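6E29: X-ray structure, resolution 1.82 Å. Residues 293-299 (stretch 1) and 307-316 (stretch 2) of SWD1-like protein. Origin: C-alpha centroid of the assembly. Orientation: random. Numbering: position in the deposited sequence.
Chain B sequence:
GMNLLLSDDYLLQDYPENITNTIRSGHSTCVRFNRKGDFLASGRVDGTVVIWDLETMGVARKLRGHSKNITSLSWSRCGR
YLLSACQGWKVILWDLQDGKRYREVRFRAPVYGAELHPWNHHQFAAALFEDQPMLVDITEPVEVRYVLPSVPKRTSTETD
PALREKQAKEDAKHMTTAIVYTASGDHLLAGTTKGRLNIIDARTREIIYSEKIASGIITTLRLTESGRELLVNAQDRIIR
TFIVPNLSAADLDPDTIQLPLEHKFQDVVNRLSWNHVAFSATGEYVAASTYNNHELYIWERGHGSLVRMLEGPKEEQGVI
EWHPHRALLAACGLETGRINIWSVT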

# COMPACT_ATOMS: atom_id res chain seq x y z
N ASN B 293 -17.01 11.39 -4.40
CA ASN B 293 -17.99 10.87 -5.37
C ASN B 293 -18.24 9.40 -5.05
O ASN B 293 -17.45 8.76 -4.35
CB ASN B 293 -17.50 10.98 -6.82
CG ASN B 293 -17.39 12.44 -7.32
OD1 ASN B 293 -16.36 13.12 -7.12
ND2 ASN B 293 -18.41 12.88 -8.01
N HIS B 294 -19.29 8.84 -5.64
CA HIS B 294 -19.63 7.47 -5.25
C HIS B 294 -19.06 6.41 -6.18
O HIS B 294 -19.00 5.24 -5.80
CB HIS B 294 -21.17 7.34 -5.15
CG HIS B 294 -21.88 7.58 -6.45
ND1 HIS B 294 -22.07 8.85 -6.96
CD2 HIS B 294 -22.42 6.72 -7.35
CE1 HIS B 294 -22.72 8.76 -8.12
NE2 HIS B 294 -22.94 7.48 -8.37
N GLU B 295 -18.58 6.79 -7.35
CA GLU B 295 -18.23 5.83 -8.38
C GLU B 295 -16.90 5.14 -8.13
O GLU B 295 -15.99 5.65 -7.46
CB GLU B 295 -18.21 6.53 -9.74
CG GLU B 295 -19.58 7.04 -10.13
CD GLU B 295 -19.73 8.55 -9.99
OE1 GLU B 295 -20.64 9.10 -10.63
OE2 GLU B 295 -18.94 9.18 -9.27
N LEU B 296 -16.78 3.96 -8.72
CA LEU B 296 -15.50 3.30 -8.91
C LEU B 296 -15.20 3.26 -10.39
O LEU B 296 -16.11 3.04 -11.20
CB LEU B 296 -15.51 1.86 -8.37
CG LEU B 296 -15.82 1.64 -6.89
CD1 LEU B 296 -15.85 0.14 -6.64
CD2 LEU B 296 -14.72 2.27 -5.99
N TYR B 297 -13.94 3.47 -10.76
CA TYR B 297 -13.54 3.48 -12.16
C TYR B 297 -12.65 2.28 -12.38
O TYR B 297 -11.80 1.99 -11.54
CB TYR B 297 -12.78 4.77 -12.52
CG TYR B 297 -13.75 5.96 -12.57
CD1 TYR B 297 -14.27 6.52 -11.40
CD2 TYR B 297 -14.13 6.52 -13.79
CE1 TYR B 297 -15.15 7.60 -11.45
CE2 TYR B 297 -15.01 7.61 -13.84
CZ TYR B 297 -15.51 8.13 -12.66
OH TYR B 297 -16.38 9.21 -12.68
N ILE B 298 -12.79 1.62 -13.54
CA ILE B 298 -11.91 0.51 -13.92
C ILE B 298 -11.35 0.78 -15.31
O ILE B 298 -12.12 0.98 -16.26
CB ILE B 298 -12.66 -0.84 -13.88
CG1 ILE B 298 -13.31 -1.04 -12.49
CG2 ILE B 298 -11.71 -1.97 -14.18
CD1 ILE B 298 -14.15 -2.38 -12.43
N TRP B 299 -10.03 0.82 -15.42
CA TRP B 299 -9.33 0.93 -16.71
C TRP B 299 -8.61 -0.38 -17.03
O TRP B 299 -8.28 -1.17 -16.13
CB TRP B 299 -8.30 2.05 -16.68
CG TRP B 299 -8.82 3.41 -16.43
CD1 TRP B 299 -9.16 4.36 -17.38
CD2 TRP B 299 -8.98 4.04 -15.15
NE1 TRP B 299 -9.54 5.51 -16.76
CE2 TRP B 299 -9.44 5.36 -15.39
CE3 TRP B 299 -8.77 3.62 -13.81
CZ2 TRP B 299 -9.73 6.26 -14.35
CZ3 TRP B 299 -9.04 4.52 -12.78
CH2 TRP B 299 -9.51 5.83 -13.06
N VAL B 307 -12.88 1.02 -18.97
CA VAL B 307 -13.75 -0.09 -19.31
C VAL B 307 -15.07 -0.06 -18.56
O VAL B 307 -16.09 -0.50 -19.11
CB VAL B 307 -13.08 -1.47 -19.13
CG1 VAL B 307 -12.08 -1.70 -20.21
CG2 VAL B 307 -12.44 -1.63 -17.79
N ARG B 308 -15.10 0.49 -17.36
CA ARG B 308 -16.30 0.40 -16.54
C ARG B 308 -16.31 1.53 -15.54
O ARG B 308 -15.27 1.84 -14.96
CB ARG B 308 -16.33 -0.94 -15.78
CG ARG B 308 -17.66 -1.22 -15.21
CD ARG B 308 -18.57 -1.72 -16.28
NE ARG B 308 -19.45 -2.75 -15.73
CZ ARG B 308 -20.70 -2.55 -15.34
NH1 ARG B 308 -21.28 -1.36 -15.47
NH2 ARG B 308 -21.38 -3.57 -14.83
N MET B 309 -17.48 2.12 -15.32
CA MET B 309 -17.68 2.95 -14.14
C MET B 309 -18.76 2.28 -13.29
O MET B 309 -19.88 2.07 -13.76
CB MET B 309 -18.10 4.35 -14.56
CG MET B 309 -18.20 5.33 -13.43
SD MET B 309 -19.01 6.83 -14.03
CE MET B 309 -18.28 6.88 -15.67
N LEU B 310 -18.44 1.95 -12.04
CA LEU B 310 -19.41 1.31 -11.14
C LEU B 310 -20.07 2.36 -10.27
O LEU B 310 -19.39 3.22 -9.72
CB LEU B 310 -18.74 0.25 -10.26
CG LEU B 310 -18.05 -0.84 -11.06
CD1 LEU B 310 -17.36 -1.83 -10.10
CD2 LEU B 310 -19.03 -1.52 -12.07
N GLU B 311 -21.40 2.30 -10.14
CA GLU B 311 -22.10 3.17 -9.19
C GLU B 311 -22.45 2.46 -7.88
O GLU B 311 -22.44 3.09 -6.82
CB GLU B 311 -23.36 3.74 -9.85
CG GLU B 311 -23.00 4.51 -11.13
CD GLU B 311 -23.91 5.70 -11.40
OE1 GLU B 311 -24.48 5.79 -12.52
OE2 GLU B 311 -24.07 6.56 -10.51
N GLY B 312 -22.71 1.15 -7.92
CA GLY B 312 -23.00 0.39 -6.73
C GLY B 312 -23.99 1.12 -5.86
O GLY B 312 -24.99 1.64 -6.35
N PRO B 313 -23.68 1.27 -4.58
CA PRO B 313 -24.57 2.04 -3.70
C PRO B 313 -24.40 3.55 -3.81
O PRO B 313 -23.72 4.10 -4.67
CB PRO B 313 -24.20 1.52 -2.31
CG PRO B 313 -22.79 1.13 -2.41
CD PRO B 313 -22.60 0.60 -3.82
N LYS B 314 -25.07 4.27 -2.92
CA LYS B 314 -24.88 5.70 -3.03
C LYS B 314 -23.88 6.18 -1.99
O LYS B 314 -24.18 7.11 -1.24
CB LYS B 314 -26.23 6.44 -2.89
CG LYS B 314 -27.12 6.00 -1.73
CD LYS B 314 -28.31 6.97 -1.52
CE LYS B 314 -29.54 6.22 -1.00
NZ LYS B 314 -30.07 5.23 -2.01
N GLU B 315 -22.68 5.59 -1.92
CA GLU B 315 -21.76 6.19 -0.98
C GLU B 315 -20.34 6.27 -1.52
O GLU B 315 -19.91 5.47 -2.36
CB GLU B 315 -21.78 5.50 0.40
CG GLU B 315 -21.03 4.21 0.52
CD GLU B 315 -21.07 3.65 1.93
OE1 GLU B 315 -20.54 4.28 2.88
OE2 GLU B 315 -21.68 2.57 2.09
N GLU B 316 -19.63 7.26 -1.01
CA GLU B 316 -18.21 7.38 -1.31
C GLU B 316 -17.46 6.12 -0.85
O GLU B 316 -17.68 5.62 0.25
CB GLU B 316 -17.65 8.62 -0.60
CG GLU B 316 -16.29 9.05 -1.16
CD GLU B 316 -15.76 10.35 -0.56
OE1 GLU B 316 -14.51 10.60 -0.64
OE2 GLU B 316 -16.59 11.13 -0.02

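Read from Val307 onward, stretch 2 runs antiparallel to stretch 1, the two strand axes lying 172° apart in direction and 4.7 Å from each other at closest approach. Val307 opens the pairing through its backbone, its N donating to Ile298 O at 2.8 Å. Its side chain adds an apolar contact, Val307 CG2 to Ile298 CG2 at 3.7 Å, so an exposed valine still packs against a buried isoleucine.

Arg308 and Ile298 form a hydrogen-bonded pair. Ile298 N donates to Arg308 O at 2.9 Å, and the return bond, Arg308 N to Ile298 O, is longer at 3.2 Å; the same carbonyl also accepts from Val307 N. The arginine leaves CA on the same face as Ile298, but its end leads away from stretch 1, and the closest side-chain approach is at the root, Arg308 CB to Ile298 CB at 4.1 Å.

Met309 faces Tyr297 in the non-hydrogen-bonded pair, where the CA atoms come to 4.6 Å and the side chains share the other face of the sheet. With chi1 and chi2 both t, the methionine extends over the tyrosine: Met309 CG sits 4.0 Å from the ring centroid and only 16° off the normal, a CH-pi contact over the face. The sulfur lies obliquely, with Met309 SD 3.8 Å from Tyr297 OH, and Met309 CE reaches Tyr297 CE2 at 3.8 Å. Behind this, Met309 CA makes a CA-H...O contact with Leu296 O at 3.3 Å.

Leu310 closes the ladder with two short bonds to its partner: Leu310 N to Leu296 O at 2.7 Å and Leu296 N to Leu310 O at 2.9 Å. Its side chain, buried and m,t like those of Leu296 and Ile298, meets both: Leu310 CB is 4.1 Å from Leu296 CB, and Leu310 CD1 is 4.0 Å from Ile298 CD1. The rule is alternation, with this aliphatic cluster on one face and the Met309–Tyr297 pair on the other.

Beyond the strand, Glu311 supplies a side-chain anchor. His294 NE2 donates to Glu311 OE2 at 2.6 Å, nearly straight at 176°, with the acceptor at the ring edge. That same Glu311 OE2 lies 4.3 Å from Glu295 OE1, an approach of like charges.

Gly312 turns the chain at a positive phi of 46°, without touching stretch 1. The backbone then returns: Glu315 O receives a CA-H...O contact from His294 CA at 3.5 Å, and Glu316 CA makes another to Asn293 O at 3.4 Å.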